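Long-range contacts in uncharacterized protein 14 (Sulfolobus islandicus filamentous virus, PDB 2H36), which is of unknown function but may be an AcrID1-like anti-CRISPR protein that counters the CRISPR-Cas immunity of the archaeal host: residues K43-V48 with K98-E103; V48-Y53 with Y92-N97; K87-Y92 with E103-R108. All blocks are in the same frame, centred on the assembly; numbering follows the deposited sequence.

Contact 1 (K43-V48 with K98-E103); sequences KDPLKV and KIYIYE
Leu-46 and Ile-101 face each other as a hydrogen-bonded pair where strand 45-49 runs antiparallel to the first half of strand 98-109, their short segments at 153°. Two backbone bonds join this pair: Leu-46 N reaches Ile-101 O at 2.9 Å, and Ile-101 N approaches Leu-46 O at 3.3 Å. Further on, Ile-99 N donates to Val-48 O at 2.6 Å, whereas the return bond from Val-48 N to Ile-99 O is weak.

Aromatic contacts occupy one side. With Tyr-102 CG anti to the carbonyl carbon (chi1 -74°), the tyrosine ring lies alongside Pro-45. Pro-45 CB sits 3.6 Å from the centroid of the Tyr-102 ring, only 7° off the normal, in a CH-pi contact, and Pro-45 CG lies 3.5 Å from Tyr-102 CZ. The extended Lys-47 chain runs beside Tyr-100, Lys-47 CG being 3.7 Å from Tyr-100 CE2.

Aliphatic packing lies on the other side, where Val-48 CG1 meets Ile-99 CB at 3.8 Å and Leu-46 CB faces Ile-101 CB at 4.4 Å.

Helix 19-30 packs on Leu-46 and Val-48, and Tyr-53 of helix 50-55 touches Val-48 and Ile-99. Along its other edge strand 98-109 pairs with strand 85-94, where a classic beta bulge sets two residues, Tyr-102 and Glu-103, opposite the single Thr-91.

Contact 2 (V48-Y53 with Y92-N97); sequences VTEEEY and YRKEDN
Glu-50, in the first turn of helix 50-55, reaches across to Lys-94 and Asn-97 at the tip of the hairpin formed by strands 85-94 and 98-109. Its CB lies 4.0 Å from Asn-97 O. Glu-50 CG, anti to the carbonyl carbon (chi1 -74°), comes within 3.3 Å of Asn-97 O and also near Lys-94 NZ. CD follows, close to Lys-94 NZ and Asn-97 CA, and the two oxygens then part. OE1 sits beside Asn-97 CB, while Glu-50 OE2 accepts a hydrogen bond from Lys-94 NZ at 2.7 Å on its anti lone pair, the side turned away from OE1. This salt bridge is made by two extended side chains that cross at about a right angle. A weak backbone bond from Glu-50 N to Asn-97 O, 3.3 Å long, adds to the link.

The helix start itself is fixed by a capping box: Glu-52 N donates to Thr-49 OG1 at 3.1 Å, and Thr-49 N to Glu-52 OE1 at 3.2 Å, the latter met from above the carboxylate plane.

One helical turn beyond Glu-50, Tyr-53 meets Tyr-92. Tyr-53 OH is 3.4 Å from Tyr-92 CE1, and the ring planes are inclined at 71° in an oblique pairing.

Tyr-53 OH is hydrogen-bonded to Asp-74 of strand 71-79, and its ring meets Phe-90 edge-to-face. Ile-99 of strand 98-109 touches both tyrosines, so through Tyr-53 helix 50-55 reaches strands 71-79, 85-94 and 98-109, neighbours in the sheet.

Contact 3 (K87-Y92 with E103-R108); sequences KLEFTY and EVQGWR
Lys-87 and Trp-107 pair near the open end of the beta hairpin of strands 85-94 and 98-109, which run antiparallel, their short segments at 167°. The two side chains cross obliquely: Lys-87 CB lies over one face of the indole in a CH-pi contact, 3.7 Å from the centroid of the six-membered ring of Trp-107. Trp-107 CG stands between the backbone N and the carbonyl carbon (chi1 67°), and the indole extends on towards Glu-89, Glu-89 CB being 3.7 Å from Trp-107 CZ3. Glu-89 and Gln-105 point the same way side by side.

On the opposite face the contacts are apolar. Val-104 lies beside Phe-90, CG1 over one face of the ring and Val-104 CG2 3.7 Å from Phe-90 CD2. Leu-88 crosses Val-104 obliquely, bringing Leu-88 CD1 to 3.6 Å from Val-104 CG1. Phe-38 of strand 37-42 touches Leu-88 and Val-104, placing this face in the core.

Six backbone bonds tie the pairs Lys-87/Trp-107, Glu-89/Gln-105 and Thr-91/Glu-103. Glu-89 OE1, hydrogen-bonded to Gln-75 NE2 of strand 71-79, also lies in the plane of the indole at its edge, 3.6 Å from Trp-107 CH2.

Overall arrangement
Strand 98-109 is common to contacts 1 and 3: its first half is flanked by strand 45-49 on one edge and strand 85-94 on the other, and its second half continues the hairpin with 85-94. Both contacts are backbone ladders that set an apolar face towards the interior and a more exposed face outward. Contact 2, nested within the chain loop closed by contact 1, has no strand ladder; its salt bridge lies towards the surface, in contrast to the buried Leu-88, Phe-90 and Val-104 face of contact 3. Contacts 1 and 2, with centres about 8 Å apart, share Val-48, while contacts 2 and 3 share Tyr-92.

Contact 1 (K43-V48 with K98-E103)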
loop_
_atom_site.group_PDB
_atom_site.type_symbol
_atom_site.label_atom_id
_atom_site.label_comp_id
_atom_site.label_asym_id
_atom_site.label_seq_id
_atom_site.Cartn_x
_atom_site.Cartn_y
_atom_site.Cartn_z
ATOM N N LYS A 43 -5.911 1.615 -13.849
ATOM C CA LYS A 43 -6.388 2.512 -14.916
ATOM C C LYS A 43 -6.545 3.837 -14.163
ATOM O O LYS A 43 -5.812 4.804 -14.400
ATOM C CB LYS A 43 -7.690 1.957 -15.516
ATOM C CG LYS A 43 -8.224 2.683 -16.756
ATOM C CD LYS A 43 -9.537 2.058 -17.267
ATOM C CE LYS A 43 -9.308 0.733 -18.015
ATOM N NZ LYS A 43 -10.583 0.013 -18.336
ATOM N N ASP A 44 -7.445 3.788 -13.156
ATOM C CA ASP A 44 -7.726 4.949 -12.328
ATOM C C ASP A 44 -6.825 4.620 -11.143
ATOM O O ASP A 44 -6.825 3.474 -10.675
ATOM C CB ASP A 44 -9.210 5.081 -11.988
ATOM C CG ASP A 44 -10.093 4.982 -13.218
ATOM O OD1 ASP A 44 -9.936 5.819 -14.141
ATOM O OD2 ASP A 44 -10.939 4.059 -13.260
ATOM N N PRO A 45 -6.053 5.615 -10.653
ATOM C CA PRO A 45 -5.120 5.349 -9.559
ATOM C C PRO A 45 -5.840 5.178 -8.223
ATOM O O PRO A 45 -6.903 5.757 -8.015
ATOM C CB PRO A 45 -4.225 6.588 -9.550
ATOM C CG PRO A 45 -5.081 7.657 -10.100
ATOM C CD PRO A 45 -5.919 6.994 -11.153
ATOM N N LEU A 46 -5.267 4.366 -7.341
ATOM C CA LEU A 46 -5.871 4.089 -6.057
ATOM C C LEU A 46 -5.481 5.168 -5.080
ATOM O O LEU A 46 -4.348 5.182 -4.606
ATOM C CB LEU A 46 -5.397 2.746 -5.536
ATOM C CG LEU A 46 -6.167 2.299 -4.303
ATOM C CD1 LEU A 46 -7.370 1.497 -4.739
ATOM C CD2 LEU A 46 -5.288 1.472 -3.398
ATOM N N LYS A 47 -6.425 6.071 -4.800
ATOM C CA LYS A 47 -6.238 7.222 -3.895
ATOM C C LYS A 47 -5.961 6.719 -2.479
ATOM O O LYS A 47 -6.442 5.664 -2.085
ATOM C CB LYS A 47 -7.474 8.117 -3.949
ATOM C CG LYS A 47 -7.338 9.487 -3.322
ATOM C CD LYS A 47 -8.723 10.122 -3.263
ATOM C CE LYS A 47 -8.658 11.615 -3.003
ATOM N NZ LYS A 47 -9.864 12.336 -3.526
ATOM N N VAL A 48 -5.063 7.451 -1.779
ATOM C CA VAL A 48 -4.684 7.000 -0.455
ATOM C C VAL A 48 -4.020 8.139 0.298
ATOM O O VAL A 48 -3.423 9.017 -0.299
ATOM C CB VAL A 48 -3.731 5.779 -0.727
ATOM C CG1 VAL A 48 -2.283 6.008 -0.259
ATOM C CG2 VAL A 48 -4.317 4.513 -0.152
ATOM N N LYS A 98 -2.074 13.449 -0.702
ATOM C CA LYS A 98 -2.926 12.309 -1.063
ATOM C C LYS A 98 -2.109 11.614 -2.140
ATOM O O LYS A 98 -1.667 12.235 -3.104
ATOM C CB LYS A 98 -4.357 12.564 -1.580
ATOM C CG LYS A 98 -5.024 13.877 -1.217
ATOM C CD LYS A 98 -5.215 14.067 0.271
ATOM C CE LYS A 98 -5.249 15.597 0.547
ATOM N NZ LYS A 98 -4.941 15.843 2.018
ATOM N N ILE A 99 -1.919 10.317 -1.970
ATOM C CA ILE A 99 -1.082 9.527 -2.855
ATOM C C ILE A 99 -1.938 8.739 -3.840
ATOM O O ILE A 99 -2.840 8.000 -3.447
ATOM C CB ILE A 99 -0.157 8.615 -2.028
ATOM C CG1 ILE A 99 0.705 9.488 -1.115
ATOM C CG2 ILE A 99 0.678 7.705 -2.931
ATOM C CD1 ILE A 99 1.636 8.730 -0.252
ATOM N N TYR A 100 -1.649 8.930 -5.125
ATOM C CA TYR A 100 -2.400 8.306 -6.207
ATOM C C TYR A 100 -1.533 7.247 -6.840
ATOM O O TYR A 100 -0.706 7.562 -7.704
ATOM C CB TYR A 100 -2.820 9.345 -7.255
ATOM C CG TYR A 100 -3.770 10.395 -6.718
ATOM C CD1 TYR A 100 -3.281 11.556 -6.120
ATOM C CD2 TYR A 100 -5.155 10.222 -6.791
ATOM C CE1 TYR A 100 -4.134 12.520 -5.611
ATOM C CE2 TYR A 100 -6.030 11.191 -6.278
ATOM C CZ TYR A 100 -5.506 12.341 -5.688
ATOM O OH TYR A 100 -6.332 13.317 -5.174
ATOM N N ILE A 101 -1.718 6.002 -6.385
ATOM C CA ILE A 101 -0.960 4.846 -6.869
ATOM C C ILE A 101 -1.438 4.414 -8.243
ATOM O O ILE A 101 -2.611 4.085 -8.433
ATOM C CB ILE A 101 -1.108 3.639 -5.916
ATOM C CG1 ILE A 101 -0.610 4.007 -4.517
ATOM C CG2 ILE A 101 -0.377 2.403 -6.474
ATOM C CD1 ILE A 101 -1.174 3.135 -3.416
ATOM N N TYR A 102 -0.518 4.398 -9.199
ATOM C CA TYR A 102 -0.817 3.871 -10.518
ATOM C C TYR A 102 -0.368 2.420 -10.681
ATOM O O TYR A 102 -0.911 1.693 -11.513
ATOM C CB TYR A 102 -0.209 4.747 -11.594
ATOM C CG TYR A 102 -0.951 6.040 -11.786
ATOM C CD1 TYR A 102 -0.681 7.160 -10.979
ATOM C CD2 TYR A 102 -1.928 6.158 -12.774
ATOM C CE1 TYR A 102 -1.371 8.360 -11.156
ATOM C CE2 TYR A 102 -2.619 7.352 -12.960
ATOM C CZ TYR A 102 -2.336 8.447 -12.151
ATOM O OH TYR A 102 -3.022 9.623 -12.351
ATOM N N GLU A 103 0.589 1.987 -9.863
ATOM C CA GLU A 103 1.150 0.653 -10.017
ATOM C C GLU A 103 1.945 -0.007 -8.883
ATOM O O GLU A 103 2.888 0.578 -8.339
ATOM C CB GLU A 103 2.210 0.668 -11.131
ATOM C CG GLU A 103 2.774 -0.702 -11.474
ATOM C CD GLU A 103 3.630 -0.702 -12.738
ATOM O OE1 GLU A 103 3.364 0.103 -13.671
ATOM O OE2 GLU A 103 4.564 -1.541 -12.805
#

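Contact 2 (V48-Y53 with Y92-N97)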
loop_
_atom_site.group_PDB
_atom_site.type_symbol
_atom_site.label_atom_id
_atom_site.label_comp_id
_atom_site.label_asym_id
_atom_site.label_seq_id
_atom_site.Cartn_x
_atom_site.Cartn_y
_atom_site.Cartn_z
ATOM N N VAL A 48 -5.063 7.451 -1.779
ATOM C CA VAL A 48 -4.684 7.000 -0.455
ATOM C C VAL A 48 -4.020 8.139 0.298
ATOM O O VAL A 48 -3.423 9.017 -0.299
ATOM C CB VAL A 48 -3.731 5.779 -0.727
ATOM C CG1 VAL A 48 -2.283 6.008 -0.259
ATOM C CG2 VAL A 48 -4.317 4.513 -0.152
ATOM N N THR A 49 -4.148 8.150 1.613
ATOM C CA THR A 49 -3.565 9.246 2.378
ATOM C C THR A 49 -2.139 8.865 2.724
ATOM O O THR A 49 -1.774 7.695 2.597
ATOM C CB THR A 49 -4.390 9.588 3.630
ATOM O OG1 THR A 49 -4.086 8.663 4.675
ATOM C CG2 THR A 49 -5.861 9.508 3.308
ATOM N N GLU A 50 -1.332 9.846 3.132
ATOM C CA GLU A 50 0.076 9.600 3.457
ATOM C C GLU A 50 0.213 8.515 4.530
ATOM O O GLU A 50 1.027 7.593 4.393
ATOM C CB GLU A 50 0.779 10.893 3.892
ATOM C CG GLU A 50 1.080 11.864 2.748
ATOM C CD GLU A 50 1.342 13.308 3.219
ATOM O OE1 GLU A 50 0.544 13.855 4.031
ATOM O OE2 GLU A 50 2.337 13.912 2.748
ATOM N N GLU A 51 -0.606 8.608 5.577
ATOM C CA GLU A 51 -0.526 7.640 6.661
ATOM C C GLU A 51 -1.142 6.298 6.265
ATOM O O GLU A 51 -0.660 5.253 6.701
ATOM C CB GLU A 51 -0.956 8.235 8.012
ATOM C CG GLU A 51 -2.435 8.453 8.219
ATOM C CD GLU A 51 -2.738 8.612 9.706
ATOM O OE1 GLU A 51 -2.347 7.697 10.469
ATOM O OE2 GLU A 51 -3.352 9.639 10.119
ATOM N N GLU A 52 -2.124 6.348 5.331
ATOM C CA GLU A 52 -2.697 5.082 4.871
ATOM C C GLU A 52 -1.552 4.348 4.141
ATOM O O GLU A 52 -1.385 3.131 4.293
ATOM C CB GLU A 52 -3.861 5.336 3.915
ATOM C CG GLU A 52 -5.240 5.199 4.545
ATOM C CD GLU A 52 -6.371 5.667 3.622
ATOM O OE1 GLU A 52 -6.154 5.767 2.393
ATOM O OE2 GLU A 52 -7.481 5.938 4.127
ATOM N N TYR A 53 -0.767 5.108 3.372
ATOM C CA TYR A 53 0.371 4.599 2.611
ATOM C C TYR A 53 1.490 4.067 3.498
ATOM O O TYR A 53 2.153 3.095 3.147
ATOM C CB TYR A 53 0.920 5.706 1.705
ATOM C CG TYR A 53 2.060 5.306 0.771
ATOM C CD1 TYR A 53 3.338 5.831 0.942
ATOM C CD2 TYR A 53 1.845 4.429 -0.296
ATOM C CE1 TYR A 53 4.382 5.485 0.091
ATOM C CE2 TYR A 53 2.878 4.069 -1.160
ATOM C CZ TYR A 53 4.155 4.601 -0.966
ATOM O OH TYR A 53 5.198 4.264 -1.824
ATOM N N TYR A 92 3.623 6.099 -8.179
ATOM C CA TYR A 92 2.547 7.028 -7.834
ATOM C C TYR A 92 2.761 8.533 -7.944
ATOM O O TYR A 92 3.851 9.049 -7.683
ATOM C CB TYR A 92 2.198 6.916 -6.349
ATOM C CG TYR A 92 3.234 7.466 -5.388
ATOM C CD1 TYR A 92 4.073 6.608 -4.671
ATOM C CD2 TYR A 92 3.347 8.840 -5.159
ATOM C CE1 TYR A 92 5.010 7.107 -3.769
ATOM C CE2 TYR A 92 4.286 9.348 -4.268
ATOM C CZ TYR A 92 5.108 8.476 -3.573
ATOM O OH TYR A 92 6.028 8.977 -2.685
ATOM N N ARG A 93 1.622 9.209 -8.270
ATOM C CA ARG A 93 1.669 10.666 -8.341
ATOM C C ARG A 93 1.101 11.061 -6.992
ATOM O O ARG A 93 0.337 10.303 -6.382
ATOM C CB ARG A 93 0.809 11.249 -9.454
ATOM C CG ARG A 93 1.454 11.174 -10.815
ATOM C CD ARG A 93 0.439 11.424 -11.893
ATOM N NE ARG A 93 -0.138 12.755 -11.778
ATOM C CZ ARG A 93 -1.014 13.262 -12.635
ATOM N NH1 ARG A 93 -1.416 12.548 -13.677
ATOM N NH2 ARG A 93 -1.484 14.483 -12.453
ATOM N N LYS A 94 1.481 12.241 -6.522
ATOM C CA LYS A 94 1.065 12.703 -5.217
ATOM C C LYS A 94 0.667 14.154 -5.333
ATOM O O LYS A 94 1.467 14.989 -5.759
ATOM C CB LYS A 94 2.204 12.520 -4.212
ATOM C CG LYS A 94 1.961 13.181 -2.872
ATOM C CD LYS A 94 2.906 12.604 -1.824
ATOM C CE LYS A 94 2.716 13.399 -0.506
ATOM N NZ LYS A 94 3.312 12.541 0.590
ATOM N N GLU A 95 -0.577 14.456 -4.972
ATOM C CA GLU A 95 -1.018 15.842 -4.997
ATOM C C GLU A 95 -2.181 16.385 -4.148
ATOM O O GLU A 95 -3.365 16.184 -4.468
ATOM C CB GLU A 95 -1.217 16.351 -6.445
ATOM C CG GLU A 95 -2.357 15.721 -7.273
ATOM C CD GLU A 95 -2.687 16.596 -8.492
ATOM O OE1 GLU A 95 -2.304 16.190 -9.619
ATOM O OE2 GLU A 95 -3.293 17.699 -8.317
ATOM N N ASP A 96 -2.009 16.720 -2.965
ATOM C CA ASP A 96 -0.758 16.683 -2.289
ATOM C C ASP A 96 -1.255 16.203 -0.975
ATOM O O ASP A 96 -2.401 16.392 -0.628
ATOM C CB ASP A 96 0.250 17.796 -2.386
ATOM C CG ASP A 96 1.628 17.321 -2.113
ATOM O OD1 ASP A 96 1.764 16.478 -1.213
ATOM O OD2 ASP A 96 2.560 17.765 -2.804
ATOM N N ASN A 97 -0.317 15.384 -0.366
ATOM C CA ASN A 97 -0.770 14.796 0.919
ATOM C C ASN A 97 -1.670 13.573 0.596
ATOM O O ASN A 97 -1.858 12.696 1.460
ATOM C CB ASN A 97 -1.193 15.638 2.183
ATOM C CG ASN A 97 -0.953 17.174 2.043
ATOM O OD1 ASN A 97 -0.131 17.644 1.246
ATOM N ND2 ASN A 97 -1.665 17.947 2.874
#

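Contact 3 (K87-Y92 with E103-R108)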
loop_
_atom_site.group_PDB
_atom_site.type_symbol
_atom_site.label_atom_id
_atom_site.label_comp_id
_atom_site.label_asym_id
_atom_site.label_seq_id
_atom_site.Cartn_x
_atom_site.Cartn_y
_atom_site.Cartn_z
ATOM N N LYS A 87 11.234 -7.274 -2.496
ATOM C CA LYS A 87 11.069 -5.934 -3.060
ATOM C C LYS A 87 9.647 -5.578 -3.454
ATOM O O LYS A 87 9.074 -6.201 -4.345
ATOM C CB LYS A 87 11.901 -5.769 -4.329
ATOM C CG LYS A 87 13.380 -6.076 -4.171
ATOM C CD LYS A 87 14.123 -4.879 -3.655
ATOM C CE LYS A 87 15.521 -5.247 -3.241
ATOM N NZ LYS A 87 16.268 -4.028 -2.813
ATOM N N LEU A 88 9.086 -4.580 -2.777
ATOM C CA LEU A 88 7.750 -4.072 -3.080
ATOM C C LEU A 88 8.022 -2.735 -3.758
ATOM O O LEU A 88 8.902 -1.994 -3.323
ATOM C CB LEU A 88 6.900 -4.052 -1.817
ATOM C CG LEU A 88 5.552 -3.345 -1.905
ATOM C CD1 LEU A 88 4.614 -4.153 -2.786
ATOM C CD2 LEU A 88 4.985 -3.173 -0.521
ATOM N N GLU A 89 7.253 -2.413 -4.795
ATOM C CA GLU A 89 7.470 -1.156 -5.521
ATOM C C GLU A 89 6.177 -0.448 -5.900
ATOM O O GLU A 89 5.328 -1.034 -6.578
ATOM C CB GLU A 89 8.280 -1.446 -6.773
ATOM C CG GLU A 89 8.523 -0.248 -7.656
ATOM C CD GLU A 89 9.378 -0.608 -8.867
ATOM O OE1 GLU A 89 10.625 -0.676 -8.719
ATOM O OE2 GLU A 89 8.800 -0.831 -9.962
ATOM N N PHE A 90 6.029 0.807 -5.466
ATOM C CA PHE A 90 4.846 1.619 -5.816
ATOM C C PHE A 90 5.109 2.779 -6.755
ATOM O O PHE A 90 5.919 3.659 -6.443
ATOM C CB PHE A 90 4.250 2.294 -4.589
ATOM C CG PHE A 90 3.723 1.337 -3.555
ATOM C CD1 PHE A 90 4.555 0.842 -2.553
ATOM C CD2 PHE A 90 2.387 0.959 -3.554
ATOM C CE1 PHE A 90 4.070 -0.025 -1.591
ATOM C CE2 PHE A 90 1.900 0.094 -2.586
ATOM C CZ PHE A 90 2.744 -0.399 -1.606
ATOM N N THR A 91 4.315 2.834 -7.848
ATOM C CA THR A 91 4.502 3.919 -8.807
ATOM C C THR A 91 3.343 4.833 -8.472
ATOM O O THR A 91 2.199 4.388 -8.461
ATOM C CB THR A 91 4.415 3.504 -10.268
ATOM O OG1 THR A 91 5.507 2.638 -10.572
ATOM C CG2 THR A 91 4.495 4.712 -11.165
ATOM N N TYR A 92 3.623 6.099 -8.179
ATOM C CA TYR A 92 2.547 7.028 -7.834
ATOM C C TYR A 92 2.761 8.533 -7.944
ATOM O O TYR A 92 3.851 9.049 -7.683
ATOM C CB TYR A 92 2.198 6.916 -6.349
ATOM C CG TYR A 92 3.234 7.466 -5.388
ATOM C CD1 TYR A 92 4.073 6.608 -4.671
ATOM C CD2 TYR A 92 3.347 8.840 -5.159
ATOM C CE1 TYR A 92 5.010 7.107 -3.769
ATOM C CE2 TYR A 92 4.286 9.348 -4.268
ATOM C CZ TYR A 92 5.108 8.476 -3.573
ATOM O OH TYR A 92 6.028 8.977 -2.685
ATOM N N GLU A 103 0.589 1.987 -9.863
ATOM C CA GLU A 103 1.150 0.653 -10.017
ATOM C C GLU A 103 1.945 -0.007 -8.883
ATOM O O GLU A 103 2.888 0.578 -8.339
ATOM C CB GLU A 103 2.210 0.668 -11.131
ATOM C CG GLU A 103 2.774 -0.702 -11.474
ATOM C CD GLU A 103 3.630 -0.702 -12.738
ATOM O OE1 GLU A 103 3.364 0.103 -13.671
ATOM O OE2 GLU A 103 4.564 -1.541 -12.805
ATOM N N VAL A 104 1.537 -1.220 -8.519
ATOM C CA VAL A 104 2.230 -1.940 -7.459
ATOM C C VAL A 104 2.834 -3.213 -8.031
ATOM O O VAL A 104 2.221 -3.910 -8.854
ATOM C CB VAL A 104 1.324 -2.336 -6.267
ATOM C CG1 VAL A 104 2.188 -2.813 -5.088
ATOM C CG2 VAL A 104 0.436 -1.184 -5.832
ATOM N N GLN A 105 4.036 -3.523 -7.566
ATOM C CA GLN A 105 4.781 -4.638 -8.060
ATOM C C GLN A 105 5.478 -5.265 -6.875
ATOM O O GLN A 105 5.911 -4.557 -5.959
ATOM C CB GLN A 105 5.806 -4.101 -9.018
ATOM C CG GLN A 105 6.343 -5.079 -10.000
ATOM C CD GLN A 105 6.891 -4.355 -11.190
ATOM O OE1 GLN A 105 7.346 -3.208 -11.073
ATOM N NE2 GLN A 105 6.837 -4.997 -12.352
ATOM N N GLY A 106 5.575 -6.589 -6.883
ATOM C CA GLY A 106 6.291 -7.311 -5.845
ATOM C C GLY A 106 7.160 -8.394 -6.438
ATOM O O GLY A 106 6.823 -8.975 -7.473
ATOM N N TRP A 107 8.292 -8.660 -5.795
ATOM C CA TRP A 107 9.175 -9.760 -6.199
ATOM C C TRP A 107 10.222 -10.031 -5.111
ATOM O O TRP A 107 10.377 -9.230 -4.177
ATOM C CB TRP A 107 9.816 -9.507 -7.585
ATOM C CG TRP A 107 10.796 -8.368 -7.640
ATOM C CD1 TRP A 107 12.154 -8.460 -7.613
ATOM C CD2 TRP A 107 10.491 -6.963 -7.735
ATOM N NE1 TRP A 107 12.720 -7.209 -7.676
ATOM C CE2 TRP A 107 11.725 -6.271 -7.756
ATOM C CE3 TRP A 107 9.292 -6.220 -7.788
ATOM C CZ2 TRP A 107 11.802 -4.871 -7.823
ATOM C CZ3 TRP A 107 9.368 -4.831 -7.858
ATOM C CH2 TRP A 107 10.617 -4.172 -7.876
ATOM N N ARG A 108 10.911 -11.169 -5.225
ATOM C CA ARG A 108 11.971 -11.547 -4.292
ATOM C C ARG A 108 13.329 -11.692 -4.993
ATOM O O ARG A 108 13.392 -12.089 -6.149
ATOM C CB ARG A 108 11.601 -12.839 -3.563
ATOM C CG ARG A 108 10.279 -12.784 -2.825
ATOM C CD ARG A 108 9.911 -14.125 -2.226
ATOM N NE ARG A 108 8.495 -14.183 -1.861
ATOM C CZ ARG A 108 8.020 -13.934 -0.641
ATOM N NH1 ARG A 108 8.847 -13.609 0.339
ATOM N NH2 ARG A 108 6.717 -14.006 -0.392
#